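Local coordinates for putative uncharacterized protein (Mycobacterium avium, PDB 2Z6V), which is of unknown function but probably acts as a sulfotransferase, moving a sulfuryl group from a nucleotide donor to an acceptor, at residues Tyr336-Met339 / Asp345-Arg348; Arg73-Asp78 / Ser291-Thr296; Lys35-Arg40 / Arg86-His91; Arg341-Val346 / His373-Phe378. One frame throughout, in Å; residues are numbered along the deposited sequence.

In the fold
The four contacts form two groups in space, contacts 2 and 3 in one and contacts 1 and 4 in the other. Contacts 2 and 3 both use helix 70-96. Contact 3 pairs it with helix 30-41, contact 2 with the end of helix 287-293. Their centres are 22 Å apart, a salt bridge from Arg40 to Asp78 joins them, and along the chain their segments alternate. Contacts 1 and 4 come later, share Asp345 and Val346 on helix 343-353, and have centres 7 Å apart. Contact 1 and segment 341-346 follow strand 331-335, an outermost strand of the parallel sheet; 373-378 is a loop after helix 360-371. Contact 1 lies opposite contacts 2 and 3 across the centre of the chain, 38 Å and 41 Å away between centres.

Contact 1 of 4, residues Tyr336-Met339 / Asp345-Arg348; sequences YHEM and DVMR
Met339 lays its thioether against Val346, joining two consecutive helices on the sheet of the sulfotransferase α/β fold. Helix 336-341 follows the outermost strand 331-335, and helix 343-353 comes next. The Met339 chain bends at chi2 (57°) and again at chi3, which brings its sulfur up to the branched end of Val346. The two side chains cross at about a right angle. Met339 SD is 3.9 Å from Val346 CG1 and just as close to CG2, so it meets both branches. Val346 CG2 also touches Glu338, the residue before the methionine: it lies 4.0 Å from the carbonyl O of Glu338 and 4.1 Å from Glu338 CB. On the other flank the two methionines meet, with Met339 CE 4.1 Å from Met347 SD. These are van der Waals contacts.

Further out, Ile122 of helix 120-126 touches both Met339 and Met347, and Phe332 on the edge strand touches Val346. Beside the apolar patch are two carboxylates. Glu338 OE1 and Asp345 OD2 are 5.1 Å apart. A shared cation probably offsets the repulsion between them: Arg349 NH1 forms salt bridges with both Glu338 OE1 and Asp345 OD2.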
loop_
_atom_site.group_PDB
_atom_site.type_symbol
_atom_site.label_atom_id
_atom_site.label_comp_id
_atom_site.label_asym_id
_atom_site.label_seq_id
_atom_site.Cartn_x
_atom_site.Cartn_y
_atom_site.Cartn_z
ATOM N N TYR A 336 0.073 16.236 -8.054
ATOM C CA TYR A 336 -0.708 16.626 -6.889
ATOM C C TYR A 336 -1.388 17.976 -7.118
ATOM O O TYR A 336 -2.580 18.143 -6.835
ATOM C CB TYR A 336 0.202 16.719 -5.665
ATOM C CG TYR A 336 -0.490 17.239 -4.433
ATOM C CD1 TYR A 336 -1.515 16.514 -3.829
ATOM C CD2 TYR A 336 -0.129 18.465 -3.873
ATOM C CE1 TYR A 336 -2.165 16.996 -2.693
ATOM C CE2 TYR A 336 -0.775 18.956 -2.739
ATOM C CZ TYR A 336 -1.789 18.215 -2.154
ATOM O OH TYR A 336 -2.420 18.683 -1.025
ATOM N N HIS A 337 -0.632 18.937 -7.639
ATOM C CA HIS A 337 -1.184 20.254 -7.869
ATOM C C HIS A 337 -2.323 20.261 -8.879
ATOM O O HIS A 337 -3.207 21.104 -8.803
ATOM C CB HIS A 337 -0.086 21.251 -8.277
ATOM C CG HIS A 337 0.593 20.938 -9.577
ATOM N ND1 HIS A 337 1.778 20.236 -9.651
ATOM C CD2 HIS A 337 0.275 21.274 -10.851
ATOM C CE1 HIS A 337 2.163 20.158 -10.912
ATOM N NE2 HIS A 337 1.269 20.779 -11.659
ATOM N N GLU A 338 -2.315 19.320 -9.816
ATOM C CA GLU A 338 -3.381 19.250 -10.814
ATOM C C GLU A 338 -4.592 18.548 -10.223
ATOM O O GLU A 338 -5.735 18.851 -10.561
ATOM C CB GLU A 338 -2.907 18.500 -12.065
ATOM C CG GLU A 338 -2.247 19.389 -13.117
ATOM C CD GLU A 338 -1.773 18.612 -14.344
ATOM O OE1 GLU A 338 -2.521 17.730 -14.827
ATOM O OE2 GLU A 338 -0.653 18.894 -14.832
ATOM N N MET A 339 -4.329 17.615 -9.323
ATOM C CA MET A 339 -5.383 16.856 -8.673
ATOM C C MET A 339 -6.189 17.751 -7.723
ATOM O O MET A 339 -7.360 17.484 -7.453
ATOM C CB MET A 339 -4.758 15.690 -7.904
ATOM C CG MET A 339 -5.552 14.405 -7.963
ATOM S SD MET A 339 -5.824 13.846 -9.660
ATOM C CE MET A 339 -7.461 13.077 -9.516
ATOM N N ASP A 345 -10.586 17.056 -14.623
ATOM C CA ASP A 345 -9.811 17.230 -15.842
ATOM C C ASP A 345 -8.812 16.087 -15.964
ATOM O O ASP A 345 -8.643 15.510 -17.042
ATOM C CB ASP A 345 -9.054 18.553 -15.839
ATOM C CG ASP A 345 -8.186 18.720 -17.077
ATOM O OD1 ASP A 345 -8.725 18.609 -18.200
ATOM O OD2 ASP A 345 -6.969 18.952 -16.930
ATOM N N VAL A 346 -8.148 15.767 -14.856
ATOM C CA VAL A 346 -7.180 14.679 -14.846
ATOM C C VAL A 346 -7.838 13.359 -15.246
ATOM O O VAL A 346 -7.272 12.593 -16.020
ATOM C CB VAL A 346 -6.538 14.497 -13.456
ATOM C CG1 VAL A 346 -5.609 13.297 -13.475
ATOM C CG2 VAL A 346 -5.761 15.750 -13.065
ATOM N N MET A 347 -9.039 13.103 -14.733
ATOM C CA MET A 347 -9.741 11.865 -15.036
ATOM C C MET A 347 -10.003 11.687 -16.527
ATOM O O MET A 347 -9.722 10.627 -17.092
ATOM C CB MET A 347 -11.060 11.797 -14.259
ATOM C CG MET A 347 -10.905 11.894 -12.732
ATOM S SD MET A 347 -9.680 10.741 -12.006
ATOM C CE MET A 347 -10.424 9.150 -12.370
ATOM N N ARG A 348 -10.535 12.720 -17.170
ATOM C CA ARG A 348 -10.822 12.643 -18.594
ATOM C C ARG A 348 -9.556 12.329 -19.371
ATOM O O ARG A 348 -9.575 11.527 -20.305
ATOM C CB ARG A 348 -11.424 13.959 -19.097
ATOM C CG ARG A 348 -12.690 14.343 -18.368
ATOM C CD ARG A 348 -13.514 15.399 -19.091
ATOM N NE ARG A 348 -14.534 15.908 -18.183
ATOM C CZ ARG A 348 -14.322 16.888 -17.311
ATOM N NH1 ARG A 348 -13.129 17.475 -17.253
ATOM N NH2 ARG A 348 -15.281 17.246 -16.464
#

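Contact 2 of 4, residues Arg73-Asp78 / Ser291-Thr296; sequences RQRVLD and SLVMNT
Arg75 and Val76 on helix 70-96 face Leu292 and Val293, near the end of helix 287-293. By Met294 the chain has left helical geometry, and Asn295 is the centre of an inverse gamma turn. Backbone hydrogen bonds between Val293 and Thr69 and between Asn295 and Val67 tie this part of the chain to the segment just ahead of helix 70-96.

The aliphatic part of Arg75 carries much of the contact. Its CG stands anti to the backbone N (chi1 160°) and lies 3.6 Å from Val293 CG1, with Arg75 CB 4.0 Å from the same methyl. The arginine chain runs roughly perpendicular to the valine. Further out it bends, and Arg75 NH2 comes to 3.8 Å from Leu292 CD1. That methyl sits at the edge of the guanidinium, near its plane. NH1 of the same group forms a salt bridge with Asp79, one turn along the helix. The other branch of Val293 meets Val76, CG2 to CG2 at 4.3 Å. Val76 also packs on Ile58 and Val62 of helix 50-64. Helix 70-96 here packs on the end of helix 287-293, joining the N-terminal helices to the sulfotransferase-family part of the chain.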
loop_
_atom_site.group_PDB
_atom_site.type_symbol
_atom_site.label_atom_id
_atom_site.label_comp_id
_atom_site.label_asym_id
_atom_site.label_seq_id
_atom_site.Cartn_x
_atom_site.Cartn_y
_atom_site.Cartn_z
ATOM N N ARG A 73 5.497 -6.103 20.665
ATOM C CA ARG A 73 5.971 -7.368 20.138
ATOM C C ARG A 73 4.767 -8.225 19.773
ATOM O O ARG A 73 4.645 -8.687 18.640
ATOM C CB ARG A 73 6.823 -8.077 21.192
ATOM C CG ARG A 73 7.044 -9.561 20.949
ATOM C CD ARG A 73 7.634 -10.221 22.190
ATOM N NE ARG A 73 7.210 -11.614 22.339
ATOM C CZ ARG A 73 7.755 -12.638 21.692
ATOM N NH1 ARG A 73 8.751 -12.431 20.847
ATOM N NH2 ARG A 73 7.299 -13.866 21.884
ATOM N N GLN A 74 3.874 -8.425 20.737
ATOM C CA GLN A 74 2.685 -9.235 20.514
ATOM C C GLN A 74 1.879 -8.704 19.343
ATOM O O GLN A 74 1.406 -9.469 18.508
ATOM C CB GLN A 74 1.816 -9.257 21.771
ATOM C CG GLN A 74 2.503 -9.892 22.967
ATOM C CD GLN A 74 1.630 -9.891 24.204
ATOM O OE1 GLN A 74 0.592 -10.556 24.246
ATOM N NE2 GLN A 74 2.042 -9.134 25.217
ATOM N N ARG A 75 1.721 -7.389 19.288
ATOM C CA ARG A 75 0.984 -6.752 18.211
ATOM C C ARG A 75 1.565 -7.107 16.827
ATOM O O ARG A 75 0.839 -7.546 15.929
ATOM C CB ARG A 75 1.001 -5.245 18.438
ATOM C CG ARG A 75 0.710 -4.406 17.224
ATOM C CD ARG A 75 -0.744 -4.394 16.824
ATOM N NE ARG A 75 -1.025 -3.096 16.217
ATOM C CZ ARG A 75 -1.929 -2.872 15.269
ATOM N NH1 ARG A 75 -2.669 -3.868 14.793
ATOM N NH2 ARG A 75 -2.081 -1.643 14.790
ATOM N N VAL A 76 2.873 -6.929 16.657
ATOM C CA VAL A 76 3.512 -7.245 15.390
ATOM C C VAL A 76 3.371 -8.722 15.043
ATOM O O VAL A 76 3.098 -9.072 13.894
ATOM C CB VAL A 76 5.009 -6.898 15.400
ATOM C CG1 VAL A 76 5.628 -7.253 14.060
ATOM C CG2 VAL A 76 5.195 -5.426 15.691
ATOM N N LEU A 77 3.566 -9.588 16.029
ATOM C CA LEU A 77 3.449 -11.022 15.797
ATOM C C LEU A 77 2.000 -11.407 15.499
ATOM O O LEU A 77 1.736 -12.313 14.704
ATOM C CB LEU A 77 3.967 -11.801 17.011
ATOM C CG LEU A 77 5.486 -11.777 17.202
ATOM C CD1 LEU A 77 5.846 -12.349 18.570
ATOM C CD2 LEU A 77 6.149 -12.577 16.082
ATOM N N ASP A 78 1.058 -10.717 16.133
ATOM C CA ASP A 78 -0.351 -10.998 15.900
ATOM C C ASP A 78 -0.723 -10.612 14.466
ATOM O O ASP A 78 -1.470 -11.328 13.790
ATOM C CB ASP A 78 -1.232 -10.227 16.887
ATOM C CG ASP A 78 -2.687 -10.658 16.816
ATOM O OD1 ASP A 78 -2.952 -11.872 16.983
ATOM O OD2 ASP A 78 -3.563 -9.790 16.587
ATOM N N SER A 291 4.812 4.721 17.776
ATOM C CA SER A 291 4.165 4.922 19.065
ATOM C C SER A 291 3.263 3.772 19.482
ATOM O O SER A 291 2.948 3.633 20.665
ATOM C CB SER A 291 3.355 6.223 19.065
ATOM O OG SER A 291 2.214 6.131 18.233
ATOM N N LEU A 292 2.853 2.946 18.525
ATOM C CA LEU A 292 1.979 1.824 18.843
ATOM C C LEU A 292 2.697 0.595 19.373
ATOM O O LEU A 292 2.111 -0.182 20.123
ATOM C CB LEU A 292 1.156 1.407 17.620
ATOM C CG LEU A 292 0.071 2.361 17.108
ATOM C CD1 LEU A 292 -0.634 1.722 15.919
ATOM C CD2 LEU A 292 -0.934 2.671 18.217
ATOM N N VAL A 293 3.960 0.409 18.999
ATOM C CA VAL A 293 4.679 -0.783 19.441
ATOM C C VAL A 293 6.104 -0.578 19.939
ATOM O O VAL A 293 6.756 -1.541 20.340
ATOM C CB VAL A 293 4.724 -1.839 18.303
ATOM C CG1 VAL A 293 3.324 -2.055 17.737
ATOM C CG2 VAL A 293 5.682 -1.397 17.203
ATOM N N MET A 294 6.588 0.661 19.921
ATOM C CA MET A 294 7.957 0.942 20.361
ATOM C C MET A 294 8.081 1.930 21.512
ATOM O O MET A 294 7.197 2.759 21.744
ATOM C CB MET A 294 8.790 1.502 19.203
ATOM C CG MET A 294 8.997 0.581 18.028
ATOM S SD MET A 294 9.824 1.478 16.691
ATOM C CE MET A 294 8.614 1.346 15.405
ATOM N N ASN A 295 9.206 1.832 22.217
ATOM C CA ASN A 295 9.538 2.742 23.308
ATOM C C ASN A 295 10.162 3.931 22.583
ATOM O O ASN A 295 11.376 3.983 22.392
ATOM C CB ASN A 295 10.573 2.107 24.245
ATOM C CG ASN A 295 9.945 1.184 25.281
ATOM O OD1 ASN A 295 9.170 1.629 26.134
ATOM N ND2 ASN A 295 10.278 -0.103 25.214
ATOM N N THR A 296 9.324 4.876 22.171
ATOM C CA THR A 296 9.784 6.039 21.422
ATOM C C THR A 296 10.992 6.813 21.944
ATOM O O THR A 296 11.686 7.460 21.155
ATOM C CB THR A 296 8.633 7.037 21.192
ATOM O OG1 THR A 296 7.978 7.310 22.433
ATOM C CG2 THR A 296 7.627 6.466 20.207
#

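Contact 3 of 4, residues Lys35-Arg40 / Arg86-His91; sequences KLAAQR and RRLQVH
Leu88 on helix 70-96 packs against Ala37 and Ala38 of helix 30-41. The apolar contact rests on one methyl, CD1. Leu88 CD1 lies 3.8 Å from Ala37 CB and fits onto the backbone beside it, with the carbonyl C of Ala37 and the N of Ala38 each 3.8 Å away. Ala38 CB is more distant from this methyl, at 4.5 Å. CG of Leu88 is anti to its own carbonyl carbon (chi1 -71°), and chi2 of 174° extends CD1 away from CA, onto the alanine surface. The small alanine side chains let the backbones come near: the CA atoms of Ala38 and Leu88 are 7.5 Å apart. Phe34 and Thr41 of helix 30-41 also touch Leu88. Two turns earlier on helix 70-96, Thr81 touches Ala37 and Leu36.

Polar and charged interactions lie around this apolar seam. Thr41 OG1 hydrogen-bonds to the carbonyl O of Ala37, within helix 30-41. Arg40 forms a salt bridge with Asp78, giving the two helices a charged tie as well. Arg87 turns to other parts of the fold, with salt bridges to Asp198 and Asp47 and a cation-pi contact with Tyr229.

Phe34, Ala37, Ala38 and Thr41 are spaced as i, i+3, i+4 and i+7 around Leu88, an arrangement consistent with knobs-into-holes packing between the N-terminal helix and the long helix 70-96.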
loop_
_atom_site.group_PDB
_atom_site.type_symbol
_atom_site.label_atom_id
_atom_site.label_comp_id
_atom_site.label_asym_id
_atom_site.label_seq_id
_atom_site.Cartn_x
_atom_site.Cartn_y
_atom_site.Cartn_z
ATOM N N LYS A 35 2.570 -22.240 12.575
ATOM C CA LYS A 35 1.723 -23.179 13.314
ATOM C C LYS A 35 0.476 -22.508 13.868
ATOM O O LYS A 35 -0.622 -23.060 13.793
ATOM C CB LYS A 35 2.497 -23.828 14.464
ATOM C CG LYS A 35 3.627 -24.736 14.025
ATOM C CD LYS A 35 4.206 -25.477 15.219
ATOM C CE LYS A 35 5.507 -26.195 14.871
ATOM N NZ LYS A 35 6.597 -25.227 14.530
ATOM N N LEU A 36 0.653 -21.313 14.424
ATOM C CA LEU A 36 -0.454 -20.567 14.998
ATOM C C LEU A 36 -1.470 -20.212 13.911
ATOM O O LEU A 36 -2.681 -20.368 14.104
ATOM C CB LEU A 36 0.075 -19.304 15.684
ATOM C CG LEU A 36 -0.929 -18.435 16.449
ATOM C CD1 LEU A 36 -1.682 -19.281 17.471
ATOM C CD2 LEU A 36 -0.188 -17.276 17.123
ATOM N N ALA A 37 -0.975 -19.743 12.768
ATOM C CA ALA A 37 -1.841 -19.387 11.645
ATOM C C ALA A 37 -2.603 -20.619 11.146
ATOM O O ALA A 37 -3.765 -20.527 10.755
ATOM C CB ALA A 37 -1.008 -18.790 10.510
ATOM N N ALA A 38 -1.938 -21.771 11.160
ATOM C CA ALA A 38 -2.552 -23.018 10.720
ATOM C C ALA A 38 -3.610 -23.418 11.737
ATOM O O ALA A 38 -4.647 -23.990 11.404
ATOM C CB ALA A 38 -1.494 -24.100 10.618
ATOM N N GLN A 39 -3.329 -23.096 12.989
ATOM C CA GLN A 39 -4.215 -23.393 14.098
ATOM C C GLN A 39 -5.488 -22.573 13.948
ATOM O O GLN A 39 -6.583 -23.129 13.932
ATOM C CB GLN A 39 -3.500 -23.040 15.395
ATOM C CG GLN A 39 -4.110 -23.574 16.659
ATOM C CD GLN A 39 -3.208 -23.292 17.859
ATOM O OE1 GLN A 39 -2.039 -23.708 17.887
ATOM N NE2 GLN A 39 -3.741 -22.572 18.849
ATOM N N ARG A 40 -5.336 -21.258 13.816
ATOM C CA ARG A 40 -6.471 -20.350 13.667
ATOM C C ARG A 40 -7.318 -20.613 12.429
ATOM O O ARG A 40 -8.535 -20.735 12.528
ATOM C CB ARG A 40 -5.996 -18.892 13.634
ATOM C CG ARG A 40 -5.393 -18.400 14.940
ATOM C CD ARG A 40 -4.935 -16.955 14.852
ATOM N NE ARG A 40 -4.372 -16.481 16.116
ATOM C CZ ARG A 40 -3.855 -15.269 16.295
ATOM N NH1 ARG A 40 -3.825 -14.397 15.295
ATOM N NH2 ARG A 40 -3.359 -14.926 17.475
ATOM N N ARG A 86 -4.061 -15.401 6.003
ATOM C CA ARG A 86 -4.729 -15.047 4.753
ATOM C C ARG A 86 -4.083 -15.819 3.616
ATOM O O ARG A 86 -4.762 -16.345 2.728
ATOM C CB ARG A 86 -4.601 -13.551 4.485
ATOM C CG ARG A 86 -5.551 -12.721 5.297
ATOM C CD ARG A 86 -4.969 -11.370 5.605
ATOM N NE ARG A 86 -5.608 -10.858 6.802
ATOM C CZ ARG A 86 -5.061 -9.980 7.625
ATOM N NH1 ARG A 86 -3.845 -9.502 7.381
ATOM N NH2 ARG A 86 -5.728 -9.597 8.706
ATOM N N ARG A 87 -2.756 -15.869 3.656
ATOM C CA ARG A 87 -1.969 -16.576 2.658
ATOM C C ARG A 87 -2.446 -18.027 2.630
ATOM O O ARG A 87 -2.635 -18.599 1.568
ATOM C CB ARG A 87 -0.488 -16.491 3.039
ATOM C CG ARG A 87 0.477 -17.188 2.100
ATOM C CD ARG A 87 0.528 -16.527 0.757
ATOM N NE ARG A 87 1.594 -17.099 -0.059
ATOM C CZ ARG A 87 2.870 -16.730 -0.003
ATOM N NH1 ARG A 87 3.261 -15.774 0.838
ATOM N NH2 ARG A 87 3.759 -17.309 -0.802
ATOM N N LEU A 88 -2.656 -18.606 3.809
ATOM C CA LEU A 88 -3.126 -19.986 3.921
ATOM C C LEU A 88 -4.534 -20.139 3.368
ATOM O O LEU A 88 -4.841 -21.121 2.689
ATOM C CB LEU A 88 -3.111 -20.440 5.384
ATOM C CG LEU A 88 -1.726 -20.656 5.993
ATOM C CD1 LEU A 88 -1.842 -20.951 7.476
ATOM C CD2 LEU A 88 -1.041 -21.796 5.261
ATOM N N GLN A 89 -5.388 -19.165 3.666
ATOM C CA GLN A 89 -6.769 -19.191 3.202
ATOM C C GLN A 89 -6.880 -19.087 1.681
ATOM O O GLN A 89 -7.692 -19.776 1.065
ATOM C CB GLN A 89 -7.568 -18.063 3.867
ATOM C CG GLN A 89 -7.730 -18.235 5.364
ATOM C CD GLN A 89 -8.700 -17.239 5.973
ATOM O OE1 GLN A 89 -9.855 -17.147 5.563
ATOM N NE2 GLN A 89 -8.234 -16.490 6.966
ATOM N N VAL A 90 -6.056 -18.236 1.077
ATOM C CA VAL A 90 -6.090 -18.061 -0.370
ATOM C C VAL A 90 -5.573 -19.298 -1.098
ATOM O O VAL A 90 -6.038 -19.626 -2.191
ATOM C CB VAL A 90 -5.259 -16.828 -0.808
ATOM C CG1 VAL A 90 -5.195 -16.748 -2.337
ATOM C CG2 VAL A 90 -5.882 -15.557 -0.241
ATOM N N HIS A 91 -4.613 -19.987 -0.490
ATOM C CA HIS A 91 -4.054 -21.179 -1.103
ATOM C C HIS A 91 -5.051 -22.325 -1.094
ATOM O O HIS A 91 -5.166 -23.065 -2.072
ATOM C CB HIS A 91 -2.773 -21.608 -0.395
ATOM C CG HIS A 91 -2.199 -22.879 -0.935
ATOM N ND1 HIS A 91 -2.432 -24.107 -0.353
ATOM C CD2 HIS A 91 -1.490 -23.124 -2.062
ATOM C CE1 HIS A 91 -1.895 -25.054 -1.101
ATOM N NE2 HIS A 91 -1.319 -24.484 -2.144
#

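Contact 4 of 4, residues Arg341-Val346 / His373-Phe378; sequences RDPMDV and HPQDRF
Arg341 reaches across to Phe378 and places its guanidinium over one face of the ring. Its CB points away from the loop 373-378, but the chain runs extended from CG to NE and brings the end back within range. At the tip Arg341 CZ is 4.6 Å from the centroid of the Phe378 ring, 25° off the normal, a cation-pi contact. Arg341 NH1 comes nearest, 3.5 Å from Phe378 CG and 3.6 Å from CD2. It therefore sits toward the rim and not over the middle. Arg341 NH2 lies 3.9 Å from Phe378 CD1. The two planes are 60° apart, which is far from a flat stack. Each terminal nitrogen has another partner: NH1 makes a weak hydrogen bond to the carbonyl O of His337, and NH2 forms a salt bridge with Glu409. His337 and Glu409 also touch the Phe378 side chain.

A second, smaller touch lies at Pro343, the first residue of helix 343-353. Its ring meets the amide end of Gln375, while Leu370 of helix 360-371 also touches this proline.

Arg341 probably meets its charge at Glu409, outside the two segments, and adds a weaker attraction to the Phe378 face, which joins loop 373-378 to the end of helix 336-341.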
loop_
_atom_site.group_PDB
_atom_site.type_symbol
_atom_site.label_atom_id
_atom_site.label_comp_id
_atom_site.label_asym_id
_atom_site.label_seq_id
_atom_site.Cartn_x
_atom_site.Cartn_y
_atom_site.Cartn_z
ATOM N N ARG A 341 -6.436 21.401 -8.077
ATOM C CA ARG A 341 -7.101 22.440 -8.861
ATOM C C ARG A 341 -8.219 21.935 -9.765
ATOM O O ARG A 341 -9.197 22.644 -9.997
ATOM C CB ARG A 341 -6.076 23.204 -9.705
ATOM C CG ARG A 341 -5.119 24.056 -8.883
ATOM C CD ARG A 341 -4.153 24.837 -9.769
ATOM N NE ARG A 341 -3.398 25.832 -9.008
ATOM C CZ ARG A 341 -2.522 25.543 -8.050
ATOM N NH1 ARG A 341 -2.278 24.278 -7.725
ATOM N NH2 ARG A 341 -1.895 26.521 -7.408
ATOM N N ASP A 342 -8.088 20.720 -10.280
ATOM C CA ASP A 342 -9.130 20.197 -11.150
ATOM C C ASP A 342 -8.985 18.702 -11.416
ATOM O O ASP A 342 -8.448 18.284 -12.442
ATOM C CB ASP A 342 -9.130 20.977 -12.468
ATOM C CG ASP A 342 -10.339 20.672 -13.326
ATOM O OD1 ASP A 342 -11.299 20.051 -12.809
ATOM O OD2 ASP A 342 -10.329 21.065 -14.514
ATOM N N PRO A 343 -9.478 17.875 -10.484
ATOM C CA PRO A 343 -9.412 16.419 -10.604
ATOM C C PRO A 343 -10.191 15.847 -11.793
ATOM O O PRO A 343 -9.722 14.910 -12.447
ATOM C CB PRO A 343 -9.957 15.942 -9.257
ATOM C CG PRO A 343 -10.923 17.023 -8.891
ATOM C CD PRO A 343 -10.144 18.264 -9.229
ATOM N N MET A 344 -11.371 16.399 -12.070
ATOM C CA MET A 344 -12.173 15.909 -13.186
ATOM C C MET A 344 -11.422 16.029 -14.502
ATOM O O MET A 344 -11.596 15.204 -15.400
ATOM C CB MET A 344 -13.504 16.659 -13.279
ATOM C CG MET A 344 -14.546 16.175 -12.290
ATOM S SD MET A 344 -14.665 14.366 -12.261
ATOM C CE MET A 344 -15.717 14.045 -13.673
ATOM N N ASP A 345 -10.586 17.056 -14.623
ATOM C CA ASP A 345 -9.811 17.230 -15.842
ATOM C C ASP A 345 -8.812 16.087 -15.964
ATOM O O ASP A 345 -8.643 15.510 -17.042
ATOM C CB ASP A 345 -9.054 18.553 -15.839
ATOM C CG ASP A 345 -8.186 18.720 -17.077
ATOM O OD1 ASP A 345 -8.725 18.609 -18.200
ATOM O OD2 ASP A 345 -6.969 18.952 -16.930
ATOM N N VAL A 346 -8.148 15.767 -14.856
ATOM C CA VAL A 346 -7.180 14.679 -14.846
ATOM C C VAL A 346 -7.838 13.359 -15.246
ATOM O O VAL A 346 -7.272 12.593 -16.020
ATOM C CB VAL A 346 -6.538 14.497 -13.456
ATOM C CG1 VAL A 346 -5.609 13.297 -13.475
ATOM C CG2 VAL A 346 -5.761 15.750 -13.065
ATOM N N HIS A 373 -16.867 15.337 -0.874
ATOM C CA HIS A 373 -15.562 15.156 -0.263
ATOM C C HIS A 373 -14.612 16.285 -0.633
ATOM O O HIS A 373 -13.692 16.108 -1.434
ATOM C CB HIS A 373 -14.959 13.807 -0.667
ATOM C CG HIS A 373 -15.777 12.627 -0.239
ATOM N ND1 HIS A 373 -16.825 12.134 -0.987
ATOM C CD2 HIS A 373 -15.712 11.853 0.871
ATOM C CE1 HIS A 373 -17.369 11.108 -0.359
ATOM N NE2 HIS A 373 -16.713 10.917 0.771
ATOM N N PRO A 374 -14.827 17.473 -0.050
ATOM C CA PRO A 374 -13.952 18.606 -0.356
ATOM C C PRO A 374 -12.502 18.228 -0.081
ATOM O O PRO A 374 -12.215 17.437 0.821
ATOM C CB PRO A 374 -14.469 19.703 0.572
ATOM C CG PRO A 374 -15.016 18.933 1.738
ATOM C CD PRO A 374 -15.742 17.800 1.056
ATOM N N GLN A 375 -11.592 18.787 -0.868
ATOM C CA GLN A 375 -10.177 18.487 -0.715
ATOM C C GLN A 375 -9.404 19.702 -0.231
ATOM O O GLN A 375 -9.773 20.839 -0.524
ATOM C CB GLN A 375 -9.610 17.999 -2.047
ATOM C CG GLN A 375 -9.822 18.977 -3.186
ATOM C CD GLN A 375 -9.485 18.383 -4.539
ATOM O OE1 GLN A 375 -8.367 17.914 -4.763
ATOM N NE2 GLN A 375 -10.453 18.403 -5.451
ATOM N N ASP A 376 -8.330 19.449 0.514
ATOM C CA ASP A 376 -7.484 20.513 1.046
ATOM C C ASP A 376 -6.873 21.349 -0.077
ATOM O O ASP A 376 -6.134 20.839 -0.921
ATOM C CB ASP A 376 -6.366 19.924 1.920
ATOM C CG ASP A 376 -6.890 19.294 3.206
ATOM O OD1 ASP A 376 -6.066 18.800 4.007
ATOM O OD2 ASP A 376 -8.121 19.293 3.418
ATOM N N ARG A 377 -7.193 22.637 -0.077
ATOM C CA ARG A 377 -6.691 23.567 -1.078
ATOM C C ARG A 377 -5.173 23.422 -1.200
ATOM O O ARG A 377 -4.507 23.001 -0.253
ATOM C CB ARG A 377 -7.047 24.997 -0.658
ATOM C CG ARG A 377 -7.026 26.027 -1.775
ATOM C CD ARG A 377 -7.353 27.417 -1.232
ATOM N NE ARG A 377 -7.769 28.345 -2.283
ATOM C CZ ARG A 377 -8.915 28.251 -2.956
ATOM N NH1 ARG A 377 -9.769 27.269 -2.692
ATOM N NH2 ARG A 377 -9.209 29.139 -3.897
ATOM N N PHE A 378 -4.630 23.753 -2.367
ATOM C CA PHE A 378 -3.188 23.676 -2.578
ATOM C C PHE A 378 -2.582 24.842 -1.801
ATOM O O PHE A 378 -2.986 25.987 -1.990
ATOM C CB PHE A 378 -2.867 23.792 -4.078
ATOM C CG PHE A 378 -1.397 23.685 -4.406
ATOM C CD1 PHE A 378 -0.544 24.769 -4.221
ATOM C CD2 PHE A 378 -0.866 22.492 -4.892
ATOM C CE1 PHE A 378 0.814 24.668 -4.516
ATOM C CE2 PHE A 378 0.490 22.380 -5.189
ATOM C CZ PHE A 378 1.331 23.471 -5.000
#